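Local coordinates for protein aldehyde dehydrogenase 12 (Zea mays, PDB 6D97) that probably catalyses the last step of proline breakdown in plants, the NAD-dependent oxidation of L-glutamate gamma-semialdehyde to glutamate, at residues 84-89 and 262-267; 118-121 and 125-128; 131-136 and 227-232; 150-155 and 200-205; 233-238 and 248-253. All blocks are in the same frame, centred on the assembly; numbering follows the deposited sequence.

Contact 1 (84-89 and 262-267); sequences SFMESL and LLEANP
The methyl group of Ala-265, at the end of helix 255-265 in the Rossmann-type NAD-binding domain, fits between Met-86 and Leu-89 of helix 83-90. Those two residues are three positions apart and so project from one side of their helix, both turned toward the alanine. Leu-89 approaches with a single branch, its CD1 lying 3.8 Å from Ala-265 CB. Met-86 touches with CG, 4.0 Å from the same CB atom. With CG anti to the carbonyl carbon (chi1 -69°) and the chain extended about CB-CG (chi2 162°), the methionine is carried past the alanine to Glu-264, whose side chain it crosses obliquely before bending at chi3; SD rests 3.9 Å from Glu-264 CB. It is thus the aliphatic root of the glutamate that touches methionine. Alanine's single methyl suits a place where the CA atoms of Ala-265 and Met-86 come within 5.1 Å. Leu-89 also packs on Pro-191, which begins strand 191-196. One water links the two backbones, donating to Met-86 O at 2.9 Å and, more weakly, to Ala-265 O at 3.3 Å.

Contact 2 (118-121 and 125-128); sequences AHML and TVLD
Leu-121 and Val-126 bring their CA atoms to 5.6 Å where helix 105-121 ends and helix 124-137 begins, two successive helices joined by a very short link. Two carbonyls at the end of the first helix, those of Met-120 and Leu-121, meet side chains of the second. Met-120 O lies against the isopropyl group of Val-126 at its branch point, 3.2 Å from CB, with CG1 and CG2 equally far at 3.5 Å. The valine has CG1 anti to the backbone N (chi1 -178°), which spreads its two methyls to either side of the carbonyl oxygen. One methyl then serves each neighbour. Val-126 CG1 lies 4.1 Å from Leu-121 CD2, the two side chains crossing at about a right angle; although the leucine starts away from the second helix, this branch comes back to it. Val-126 CG2 faces the methyl end of Met-120, whose CE is 4.3 Å away. Leu-121 O is covered in a similar way by Leu-127, 3.1 Å from CG and 3.2 Å from CD2. Phe-29 touches both Met-120 and Val-126, while His-119 stacks its ring on His-119 of the second subunit. Beta-branched valine keeps its methyls close to the backbone where the chain turns, leucine covers the second carbonyl, and flexible methionine can bend its methyl back to Val-126. Between these segments, then, the side chains meet by apolar packing, while the two carbonyls sit tightly against C-H groups, where any attraction is probably slight.

Contact 3 (131-136 and 227-232); sequences AKLIQR and VSIVME
Leu-133 and Ile-134 meet Ile-229 and Val-230 through aliphatic side-chain carbons, with one methyl on a backbone CA; the contact contains no ring or other flat group, so it has no faces or edges to cover. Helix 124-137 lies here against the first turn of helix 229-240, a crossover helix of the Rossmann-type NAD-binding domain. Leu-133 enters between the two opposing residues, its CG anti to the backbone N (chi1 -167°) and its two methyls parted. CD1 comes across Ile-229 at about a right angle, 4.1 Å from CG2. The other branch reaches over the backbone, CD2 lying 4.1 Å from Val-230 CA, while CG slides past Val-230 CG2 at 4.1 Å in the opposite sense. Val-230 uses both methyls, for its CG1 is also 4.0 Å from Ile-134 CG1. Cut back to an alanine here, Leu-133 is likely to leave a gap beside Ile-229 CG2 and Val-230 CG2. The apolar packing continues: Ile-134 onto Ala-145, Ile-229 onto Val-45, and Val-230 onto Pro-201. Beta-branched Ile-134, Ile-229 and Val-230 suit the seam because their methyls stay near the backbone as a firm, ridged surface, whereas leucine branches farther out and can enter between two residues. Formed by four buried residues with purely hydrocarbon side chains, the seam depends on exclusion of water and on shape.

Contact 4 (150-155 and 200-205); sequences QVSQKF and FPLEIP
At the N-terminal end of helix 203-214, just after the strand that brings Thr-196 to the NAD, Leu-202 and Glu-203 lie against Val-151 and Ser-152 of helix 142-157. Ser-152 is small enough for its CA to come within 5.5 Å of Glu-203 CA. Its OG rests 3.5 Å from Leu-202 CD2 and 3.7 Å from Glu-203 CA, while its own polar partner is Glu-148 O, one turn back. Buried among carbons, the hydroxyl is thus satisfied within its own helix. In this Rossmann-type domain the start of helix 203-214 is held by Glu-148 as well, whose OE1 accepts hydrogen bonds from the backbone N of both Leu-202 and Glu-203. The Glu-203 side chain is fully extended, CG anti to the backbone N (chi1 180°) and chi2 -179°, and runs obliquely across Val-151. One valine methyl, Val-151 CG1, lies over the flat face of the carboxylate, 3.5 Å from Glu-203 CD, and also reaches Glu-203 CG at 3.8 Å. An alanine in place of Glu-203 is likely to strip the cover from Val-151 CG1. Leu-202 turns its other branch, CD1, toward Met-234 of helix 229-240.

Contact 5 (233-238 and 248-253); sequences QMIRLL and MDFINS
Ile-235 reaches from helix 229-240 to Met-248 and Phe-250, within the right-handed beta-alpha-beta crossover that joins strand 218-223 to strand 249-251. Its CB sets the direction toward the strand, and CG1, anti to the carbonyl carbon (chi1 -69°), continues as a stem with chi2 near 168°. The extended chain bridges the two layers, where the CA atoms of Ile-235 and Phe-250 are 8.7 Å apart. All the close touching falls to the terminal methyl. CD1 stands over a face of the Phe-250 ring, 3.9 Å from the centroid and 26° off the ring normal, a CH-pi contact. It is offset toward the rim, on the CG-CD1 side, its nearest ring atom being Phe-250 CD1 at 3.5 Å, with Phe-250 CG at 3.6 Å. Met-248 curls in beside it: its chain starts between the backbone N and the carbonyl carbon and bends twice more, bringing CE to 3.8 Å from Ile-235 CD1. Around the same layer, Met-248 also packs on Leu-209 of helix 203-214. Isoleucine supplies the reach, phenylalanine a broad flat surface, and the pliant methionine fills in alongside. Since all three are buried, the helix is seated on strand 249-251 by hydrophobic packing, to which the slightly positive methyl hydrogens over the pi cloud probably add a small electrostatic gain.

Overall arrangement
All five contacts belong to the region around the parallel sheet of the Rossmann-type NAD-binding domain. Contacts 2 and 3 share helix 124-137, their centres about 14 Å apart; contacts 3 and 5 share helix 229-240, centres about 12 Å apart. Along the chain contact 2 closes before contact 3 opens, and contact 3 before contact 5; contact 4, its centre about 12 Å from those of contacts 2 and 3, is nested within contact 3. Contact 1 encloses the other four, yet touches contact 5 through Ser-88 OG and Asp-249 OD2, 2.6 Å apart. Contacts 1, 3 and 4 thus pack earlier helices onto helices of this domain, whereas contact 2 only joins helices 105-121 and 124-137.

Contact 1 (84-89 and 262-267)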
# COMPACT_ATOMS: atom_id res chain seq x y z
N SER A 84 -15.34 -12.50 37.42
CA SER A 84 -15.84 -11.27 36.82
C SER A 84 -15.06 -10.89 35.57
O SER A 84 -15.63 -10.37 34.60
CB SER A 84 -15.80 -10.14 37.85
OG SER A 84 -16.86 -10.26 38.78
N PHE A 85 -13.75 -11.15 35.56
CA PHE A 85 -12.96 -10.84 34.37
C PHE A 85 -13.28 -11.79 33.23
O PHE A 85 -13.37 -11.36 32.07
CB PHE A 85 -11.47 -10.88 34.72
CG PHE A 85 -11.04 -9.77 35.63
CD1 PHE A 85 -10.67 -8.54 35.12
CD2 PHE A 85 -11.01 -9.95 37.00
CE1 PHE A 85 -10.27 -7.51 35.95
CE2 PHE A 85 -10.62 -8.93 37.85
CZ PHE A 85 -10.25 -7.70 37.32
N MET A 86 -13.48 -13.07 33.53
CA MET A 86 -13.96 -14.02 32.53
C MET A 86 -15.30 -13.58 31.95
O MET A 86 -15.49 -13.56 30.73
CB MET A 86 -14.08 -15.42 33.13
CG MET A 86 -12.77 -16.08 33.48
SD MET A 86 -13.02 -17.45 34.63
CE MET A 86 -14.26 -18.40 33.75
N GLU A 87 -16.24 -13.22 32.83
CA GLU A 87 -17.57 -12.82 32.37
C GLU A 87 -17.50 -11.57 31.50
O GLU A 87 -18.23 -11.45 30.51
CB GLU A 87 -18.50 -12.59 33.56
N SER A 88 -16.64 -10.62 31.86
CA SER A 88 -16.52 -9.39 31.09
C SER A 88 -15.95 -9.65 29.71
O SER A 88 -16.40 -9.07 28.72
CB SER A 88 -15.66 -8.38 31.85
OG SER A 88 -15.64 -7.12 31.20
N LEU A 89 -14.95 -10.54 29.62
CA LEU A 89 -14.37 -10.86 28.32
C LEU A 89 -15.35 -11.63 27.45
O LEU A 89 -15.42 -11.41 26.24
CB LEU A 89 -13.07 -11.65 28.50
CG LEU A 89 -11.80 -10.88 28.84
CD1 LEU A 89 -10.73 -11.83 29.35
CD2 LEU A 89 -11.31 -10.14 27.60
N LEU A 262 -5.77 -16.51 31.78
CA LEU A 262 -5.57 -16.74 30.35
C LEU A 262 -6.09 -18.11 29.94
O LEU A 262 -6.70 -18.25 28.87
CB LEU A 262 -4.09 -16.61 30.00
CG LEU A 262 -3.42 -15.24 30.16
CD1 LEU A 262 -1.93 -15.33 29.85
CD2 LEU A 262 -4.09 -14.21 29.28
N LEU A 263 -5.85 -19.13 30.76
CA LEU A 263 -6.30 -20.47 30.42
C LEU A 263 -7.78 -20.69 30.70
O LEU A 263 -8.38 -21.59 30.11
CB LEU A 263 -5.46 -21.50 31.18
CG LEU A 263 -4.00 -21.52 30.73
CD1 LEU A 263 -3.13 -22.36 31.66
CD2 LEU A 263 -3.90 -22.03 29.30
N GLU A 264 -8.38 -19.88 31.57
CA GLU A 264 -9.80 -20.01 31.87
C GLU A 264 -10.66 -19.14 30.96
O GLU A 264 -11.75 -19.55 30.57
CB GLU A 264 -10.06 -19.66 33.33
CG GLU A 264 -9.64 -20.74 34.31
CD GLU A 264 -10.79 -21.20 35.19
OE1 GLU A 264 -10.89 -20.74 36.34
OE2 GLU A 264 -11.61 -22.01 34.70
N ALA A 265 -10.19 -17.93 30.63
CA ALA A 265 -10.97 -17.05 29.77
C ALA A 265 -10.75 -17.32 28.29
O ALA A 265 -11.58 -16.94 27.47
CB ALA A 265 -10.63 -15.58 30.08
N ASN A 266 -9.64 -18.00 27.95
CA ASN A 266 -9.25 -18.32 26.58
C ASN A 266 -9.38 -17.10 25.68
O ASN A 266 -10.21 -17.10 24.76
CB ASN A 266 -10.10 -19.47 26.03
CG ASN A 266 -9.99 -20.73 26.86
OD1 ASN A 266 -10.99 -21.23 27.38
ND2 ASN A 266 -8.78 -21.26 26.98
N PRO A 267 -8.59 -16.05 25.90
CA PRO A 267 -8.64 -14.91 24.98
C PRO A 267 -8.13 -15.32 23.62
O PRO A 267 -7.30 -16.22 23.48
CB PRO A 267 -7.72 -13.88 25.65
CG PRO A 267 -6.75 -14.70 26.41
CD PRO A 267 -7.53 -15.89 26.91
O HOH W 1 -14.08 -15.49 29.14

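Contact 2 (118-121 and 125-128)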
# COMPACT_ATOMS: atom_id res chain seq x y z
N ALA A 118 -4.79 12.93 23.80
CA ALA A 118 -3.54 13.55 23.37
C ALA A 118 -3.44 14.99 23.85
O ALA A 118 -2.36 15.44 24.25
CB ALA A 118 -3.42 13.49 21.85
N HIS A 119 -4.55 15.72 23.83
CA HIS A 119 -4.52 17.10 24.31
C HIS A 119 -4.32 17.15 25.82
O HIS A 119 -3.66 18.06 26.33
CB HIS A 119 -5.81 17.83 23.92
CG HIS A 119 -5.83 19.27 24.32
ND1 HIS A 119 -6.64 19.75 25.32
CD2 HIS A 119 -5.14 20.33 23.86
CE1 HIS A 119 -6.45 21.05 25.46
NE2 HIS A 119 -5.54 21.43 24.58
N MET A 120 -4.90 16.19 26.54
CA MET A 120 -4.71 16.14 27.98
C MET A 120 -3.27 15.80 28.33
O MET A 120 -2.63 16.49 29.14
CB MET A 120 -5.67 15.13 28.60
CG MET A 120 -7.05 15.70 28.86
SD MET A 120 -7.03 17.00 30.11
CE MET A 120 -6.72 16.05 31.60
N LEU A 121 -2.73 14.74 27.73
CA LEU A 121 -1.34 14.35 27.98
C LEU A 121 -0.36 15.45 27.60
O LEU A 121 0.75 15.49 28.15
CB LEU A 121 -1.00 13.07 27.22
CG LEU A 121 -1.15 11.71 27.92
CD1 LEU A 121 -0.30 10.67 27.22
CD2 LEU A 121 -0.79 11.81 29.39
N THR A 125 1.20 20.35 33.06
CA THR A 125 0.98 19.79 34.39
C THR A 125 0.65 18.30 34.32
O THR A 125 0.95 17.56 35.27
CB THR A 125 -0.13 20.54 35.11
OG1 THR A 125 -1.33 20.51 34.33
CG2 THR A 125 0.28 21.99 35.35
N VAL A 126 0.04 17.84 33.23
CA VAL A 126 -0.27 16.42 33.11
C VAL A 126 0.97 15.63 32.70
O VAL A 126 1.21 14.52 33.19
CB VAL A 126 -1.44 16.20 32.14
CG1 VAL A 126 -1.79 14.72 32.05
CG2 VAL A 126 -2.65 17.02 32.58
N LEU A 127 1.76 16.19 31.78
CA LEU A 127 3.07 15.62 31.45
C LEU A 127 3.89 15.43 32.71
O LEU A 127 4.41 14.34 32.98
CB LEU A 127 3.82 16.53 30.47
CG LEU A 127 3.50 16.60 28.98
CD1 LEU A 127 4.17 17.82 28.37
CD2 LEU A 127 3.96 15.34 28.27
N ASP A 128 4.02 16.49 33.51
CA ASP A 128 4.83 16.42 34.72
C ASP A 128 4.25 15.42 35.71
O ASP A 128 5.00 14.68 36.36
CB ASP A 128 4.92 17.82 35.34
CG ASP A 128 5.77 17.84 36.58
OD1 ASP A 128 7.00 17.66 36.46
OD2 ASP A 128 5.21 18.04 37.68

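Contact 3 (131-136 and 227-232)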
# COMPACT_ATOMS: atom_id res chain seq x y z
N ALA A 131 5.19 11.95 34.39
CA ALA A 131 6.64 11.77 34.49
C ALA A 131 7.06 11.52 35.93
O ALA A 131 7.87 10.63 36.20
CB ALA A 131 7.36 12.98 33.92
N LYS A 132 6.51 12.29 36.87
CA LYS A 132 6.86 12.10 38.27
C LYS A 132 6.33 10.78 38.80
O LYS A 132 7.03 10.09 39.55
CB LYS A 132 6.32 13.26 39.11
CG LYS A 132 7.38 14.23 39.58
CD LYS A 132 7.19 15.58 38.93
CE LYS A 132 8.12 16.62 39.54
NZ LYS A 132 7.54 17.99 39.48
N LEU A 133 5.10 10.42 38.45
CA LEU A 133 4.54 9.15 38.90
C LEU A 133 5.35 7.97 38.38
O LEU A 133 5.58 7.00 39.11
CB LEU A 133 3.08 9.03 38.47
CG LEU A 133 2.28 7.92 39.15
CD1 LEU A 133 2.38 8.02 40.65
CD2 LEU A 133 0.82 8.01 38.73
N ILE A 134 5.77 8.03 37.12
CA ILE A 134 6.63 6.99 36.55
C ILE A 134 7.91 6.86 37.37
O ILE A 134 8.35 5.75 37.70
CB ILE A 134 6.94 7.29 35.08
CG1 ILE A 134 5.70 7.04 34.21
CG2 ILE A 134 8.12 6.47 34.58
CD1 ILE A 134 5.86 7.55 32.79
N GLN A 135 8.51 8.00 37.71
CA GLN A 135 9.76 8.02 38.47
C GLN A 135 9.63 7.32 39.81
O GLN A 135 10.57 6.66 40.26
CB GLN A 135 10.22 9.45 38.70
CG GLN A 135 11.04 10.05 37.59
CD GLN A 135 11.67 11.37 38.00
OE1 GLN A 135 10.98 12.37 38.17
NE2 GLN A 135 12.98 11.36 38.18
N ARG A 136 8.48 7.46 40.48
CA ARG A 136 8.35 6.90 41.82
C ARG A 136 8.31 5.38 41.82
O ARG A 136 8.78 4.75 42.76
CB ARG A 136 7.11 7.46 42.52
CG ARG A 136 7.11 8.97 42.79
CD ARG A 136 8.26 9.42 43.67
NE ARG A 136 8.37 8.65 44.90
CZ ARG A 136 7.69 8.90 46.01
NH1 ARG A 136 6.84 9.91 46.07
NH2 ARG A 136 7.86 8.13 47.07
N VAL A 227 4.29 -1.12 39.23
CA VAL A 227 4.15 0.16 38.54
C VAL A 227 2.75 0.39 38.00
O VAL A 227 2.52 1.41 37.34
CB VAL A 227 5.17 0.28 37.39
CG1 VAL A 227 6.58 0.06 37.91
CG2 VAL A 227 4.84 -0.70 36.29
N SER A 228 1.79 -0.50 38.26
CA SER A 228 0.48 -0.42 37.63
C SER A 228 -0.28 0.84 38.03
O SER A 228 -1.34 1.10 37.44
CB SER A 228 -0.36 -1.65 37.97
OG SER A 228 -0.55 -1.78 39.37
N ILE A 229 0.21 1.60 39.00
CA ILE A 229 -0.46 2.84 39.40
C ILE A 229 -0.50 3.81 38.23
O ILE A 229 -1.45 4.59 38.10
CB ILE A 229 0.24 3.46 40.63
CG1 ILE A 229 -0.64 4.55 41.25
CG2 ILE A 229 1.61 4.03 40.27
CD1 ILE A 229 -0.23 4.93 42.67
N VAL A 230 0.49 3.75 37.34
CA VAL A 230 0.58 4.70 36.24
C VAL A 230 -0.57 4.49 35.27
O VAL A 230 -1.33 5.41 34.95
CB VAL A 230 1.94 4.59 35.54
CG1 VAL A 230 1.97 5.50 34.32
CG2 VAL A 230 3.05 4.94 36.51
N MET A 231 -0.72 3.25 34.77
CA MET A 231 -1.81 2.96 33.85
C MET A 231 -3.16 3.13 34.51
O MET A 231 -4.15 3.44 33.84
CB MET A 231 -1.67 1.55 33.28
CG MET A 231 -0.90 1.50 31.99
SD MET A 231 -1.39 2.73 30.77
CE MET A 231 -2.99 2.10 30.27
N GLU A 232 -3.24 2.92 35.83
CA GLU A 232 -4.49 3.16 36.53
C GLU A 232 -4.90 4.63 36.41
O GLU A 232 -6.06 4.94 36.10
CB GLU A 232 -4.36 2.76 38.00
CG GLU A 232 -5.68 2.41 38.66
CD GLU A 232 -5.98 3.25 39.88
OE1 GLU A 232 -6.28 2.67 40.94
OE2 GLU A 232 -5.90 4.49 39.78

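Contact 4 (150-155 and 200-205)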
# COMPACT_ATOMS: atom_id res chain seq x y z
N GLN A 150 5.92 11.73 26.41
CA GLN A 150 5.94 12.39 25.11
C GLN A 150 5.65 11.41 23.98
O GLN A 150 4.87 11.71 23.07
CB GLN A 150 7.29 13.08 24.90
CG GLN A 150 7.44 14.38 25.67
CD GLN A 150 8.87 14.85 25.75
OE1 GLN A 150 9.81 14.05 25.70
NE2 GLN A 150 9.06 16.16 25.89
N VAL A 151 6.28 10.23 24.03
CA VAL A 151 5.98 9.20 23.04
C VAL A 151 4.50 8.84 23.09
O VAL A 151 3.84 8.74 22.05
CB VAL A 151 6.86 7.96 23.28
CG1 VAL A 151 6.35 6.78 22.46
CG2 VAL A 151 8.32 8.25 22.94
N SER A 152 3.97 8.63 24.30
CA SER A 152 2.56 8.33 24.45
C SER A 152 1.69 9.43 23.87
O SER A 152 0.71 9.16 23.16
CB SER A 152 2.23 8.12 25.93
OG SER A 152 3.13 7.20 26.52
N GLN A 153 2.05 10.69 24.13
CA GLN A 153 1.25 11.81 23.65
C GLN A 153 1.26 11.88 22.13
O GLN A 153 0.22 12.07 21.49
CB GLN A 153 1.77 13.11 24.26
CG GLN A 153 0.82 14.30 24.16
CD GLN A 153 0.91 15.00 22.83
OE1 GLN A 153 1.91 14.90 22.12
NE2 GLN A 153 -0.16 15.72 22.47
N LYS A 154 2.44 11.69 21.52
CA LYS A 154 2.56 11.73 20.07
C LYS A 154 1.80 10.58 19.42
O LYS A 154 1.15 10.77 18.38
CB LYS A 154 4.03 11.70 19.66
CG LYS A 154 4.69 13.08 19.62
CD LYS A 154 4.23 13.86 18.40
CE LYS A 154 4.69 15.30 18.45
NZ LYS A 154 4.00 16.09 19.51
N PHE A 155 1.88 9.38 20.01
CA PHE A 155 1.15 8.23 19.48
C PHE A 155 -0.35 8.53 19.40
O PHE A 155 -0.99 8.26 18.38
CB PHE A 155 1.42 7.01 20.36
CG PHE A 155 0.47 5.87 20.15
CD1 PHE A 155 0.74 4.88 19.21
CD2 PHE A 155 -0.69 5.76 20.91
CE1 PHE A 155 -0.13 3.82 19.03
CE2 PHE A 155 -1.57 4.71 20.73
CZ PHE A 155 -1.29 3.74 19.79
N PHE A 200 8.53 0.27 31.62
CA PHE A 200 7.82 1.36 30.95
C PHE A 200 6.37 1.32 31.40
O PHE A 200 5.51 0.72 30.73
CB PHE A 200 7.94 1.25 29.43
CG PHE A 200 9.32 1.56 28.91
CD1 PHE A 200 9.74 2.87 28.73
CD2 PHE A 200 10.21 0.54 28.60
CE1 PHE A 200 11.01 3.16 28.26
CE2 PHE A 200 11.48 0.82 28.12
CZ PHE A 200 11.88 2.13 27.96
N PRO A 201 6.05 1.96 32.53
CA PRO A 201 4.70 1.81 33.11
C PRO A 201 3.60 2.48 32.31
O PRO A 201 2.42 2.24 32.61
CB PRO A 201 4.85 2.46 34.50
CG PRO A 201 6.33 2.61 34.73
CD PRO A 201 6.93 2.78 33.38
N LEU A 202 3.92 3.32 31.33
CA LEU A 202 2.92 4.01 30.54
C LEU A 202 2.99 3.67 29.06
O LEU A 202 1.98 3.27 28.47
CB LEU A 202 3.06 5.53 30.72
CG LEU A 202 2.08 6.38 29.90
CD1 LEU A 202 0.67 6.22 30.44
CD2 LEU A 202 2.50 7.84 29.90
N GLU A 203 4.17 3.79 28.45
CA GLU A 203 4.28 3.74 26.99
C GLU A 203 3.84 2.40 26.43
O GLU A 203 3.03 2.34 25.50
CB GLU A 203 5.72 4.05 26.58
CG GLU A 203 5.97 4.02 25.08
CD GLU A 203 7.42 4.30 24.74
OE1 GLU A 203 8.11 4.93 25.56
OE2 GLU A 203 7.87 3.89 23.65
N ILE A 204 4.36 1.31 26.98
CA ILE A 204 4.06 -0.02 26.44
C ILE A 204 2.59 -0.36 26.65
O ILE A 204 1.90 -0.67 25.67
CB ILE A 204 4.98 -1.10 27.05
CG1 ILE A 204 6.43 -0.85 26.66
CG2 ILE A 204 4.52 -2.48 26.62
CD1 ILE A 204 7.40 -1.79 27.34
N PRO A 205 2.05 -0.33 27.88
CA PRO A 205 0.63 -0.70 28.04
C PRO A 205 -0.34 0.22 27.32
O PRO A 205 -1.32 -0.27 26.74
CB PRO A 205 0.43 -0.68 29.56
CG PRO A 205 1.54 0.14 30.09
CD PRO A 205 2.69 -0.08 29.18

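Contact 5 (233-238 and 248-253)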
# COMPACT_ATOMS: atom_id res chain seq x y z
N GLN A 233 -3.95 5.54 36.62
CA GLN A 233 -4.22 6.96 36.42
C GLN A 233 -4.51 7.26 34.95
O GLN A 233 -5.38 8.08 34.64
CB GLN A 233 -3.04 7.79 36.91
CG GLN A 233 -2.71 7.57 38.38
CD GLN A 233 -3.87 7.91 39.29
OE1 GLN A 233 -4.34 9.05 39.31
NE2 GLN A 233 -4.35 6.93 40.03
N MET A 234 -3.79 6.60 34.04
CA MET A 234 -4.02 6.83 32.62
C MET A 234 -5.42 6.39 32.21
O MET A 234 -6.08 7.04 31.39
CB MET A 234 -2.96 6.11 31.79
CG MET A 234 -3.05 6.40 30.30
SD MET A 234 -2.75 8.13 29.93
CE MET A 234 -3.63 8.28 28.38
N ILE A 235 -5.91 5.29 32.79
CA ILE A 235 -7.24 4.80 32.46
C ILE A 235 -8.31 5.77 32.96
O ILE A 235 -9.33 5.98 32.29
CB ILE A 235 -7.45 3.39 33.03
CG1 ILE A 235 -6.58 2.39 32.27
CG2 ILE A 235 -8.90 2.98 32.91
CD1 ILE A 235 -6.49 1.03 32.93
N ARG A 236 -8.09 6.37 34.13
CA ARG A 236 -9.02 7.39 34.62
C ARG A 236 -9.08 8.58 33.67
O ARG A 236 -10.16 9.10 33.39
CB ARG A 236 -8.61 7.83 36.02
CG ARG A 236 -8.64 6.70 37.02
CD ARG A 236 -8.28 7.14 38.43
NE ARG A 236 -8.37 6.02 39.36
CZ ARG A 236 -9.48 5.66 40.00
NH1 ARG A 236 -10.60 6.35 39.82
NH2 ARG A 236 -9.47 4.61 40.82
N LEU A 237 -7.92 9.01 33.17
CA LEU A 237 -7.89 10.05 32.14
C LEU A 237 -8.66 9.61 30.90
O LEU A 237 -9.46 10.37 30.35
CB LEU A 237 -6.44 10.39 31.80
CG LEU A 237 -6.04 11.45 30.76
CD1 LEU A 237 -4.56 11.78 30.93
CD2 LEU A 237 -6.32 11.04 29.30
N LEU A 238 -8.41 8.38 30.44
CA LEU A 238 -9.07 7.89 29.23
C LEU A 238 -10.58 7.85 29.40
O LEU A 238 -11.32 8.16 28.46
CB LEU A 238 -8.52 6.51 28.86
CG LEU A 238 -7.12 6.48 28.23
CD1 LEU A 238 -6.57 5.07 28.19
CD2 LEU A 238 -7.17 7.08 26.83
N MET A 248 -13.01 -2.07 28.27
CA MET A 248 -11.79 -2.73 28.71
C MET A 248 -11.84 -3.01 30.20
O MET A 248 -12.63 -2.41 30.95
CB MET A 248 -10.54 -1.89 28.37
CG MET A 248 -10.39 -0.59 29.16
SD MET A 248 -9.55 -0.74 30.75
CE MET A 248 -7.90 -1.21 30.25
N ASP A 249 -10.98 -3.93 30.63
CA ASP A 249 -10.81 -4.27 32.03
C ASP A 249 -9.36 -4.10 32.44
O ASP A 249 -8.45 -4.16 31.60
CB ASP A 249 -11.27 -5.71 32.31
CG ASP A 249 -12.73 -5.92 32.02
OD1 ASP A 249 -13.56 -5.12 32.50
OD2 ASP A 249 -13.05 -6.88 31.30
N PHE A 250 -9.14 -3.92 33.74
CA PHE A 250 -7.82 -3.68 34.30
C PHE A 250 -7.65 -4.60 35.50
O PHE A 250 -8.39 -4.48 36.48
CB PHE A 250 -7.68 -2.21 34.71
CG PHE A 250 -6.31 -1.81 35.15
CD1 PHE A 250 -5.21 -1.97 34.32
CD2 PHE A 250 -6.13 -1.21 36.39
CE1 PHE A 250 -3.95 -1.58 34.74
CE2 PHE A 250 -4.87 -0.82 36.82
CZ PHE A 250 -3.78 -1.00 35.99
N ILE A 251 -6.70 -5.53 35.43
CA ILE A 251 -6.51 -6.52 36.49
C ILE A 251 -5.10 -6.36 37.06
O ILE A 251 -4.13 -6.17 36.31
CB ILE A 251 -6.75 -7.96 36.00
CG1 ILE A 251 -6.58 -8.95 37.15
CG2 ILE A 251 -5.82 -8.31 34.84
CD1 ILE A 251 -7.11 -10.35 36.86
N ASN A 252 -5.00 -6.41 38.38
CA ASN A 252 -3.72 -6.47 39.08
C ASN A 252 -3.61 -7.83 39.76
O ASN A 252 -4.55 -8.26 40.44
CB ASN A 252 -3.60 -5.35 40.12
CG ASN A 252 -3.72 -3.96 39.52
OD1 ASN A 252 -2.73 -3.34 39.15
ND2 ASN A 252 -4.95 -3.45 39.45
N SER A 253 -2.48 -8.50 39.55
CA SER A 253 -2.28 -9.83 40.12
C SER A 253 -0.82 -10.21 39.95
O SER A 253 -0.07 -9.55 39.23
CB SER A 253 -3.19 -10.88 39.47
OG SER A 253 -2.79 -11.13 38.13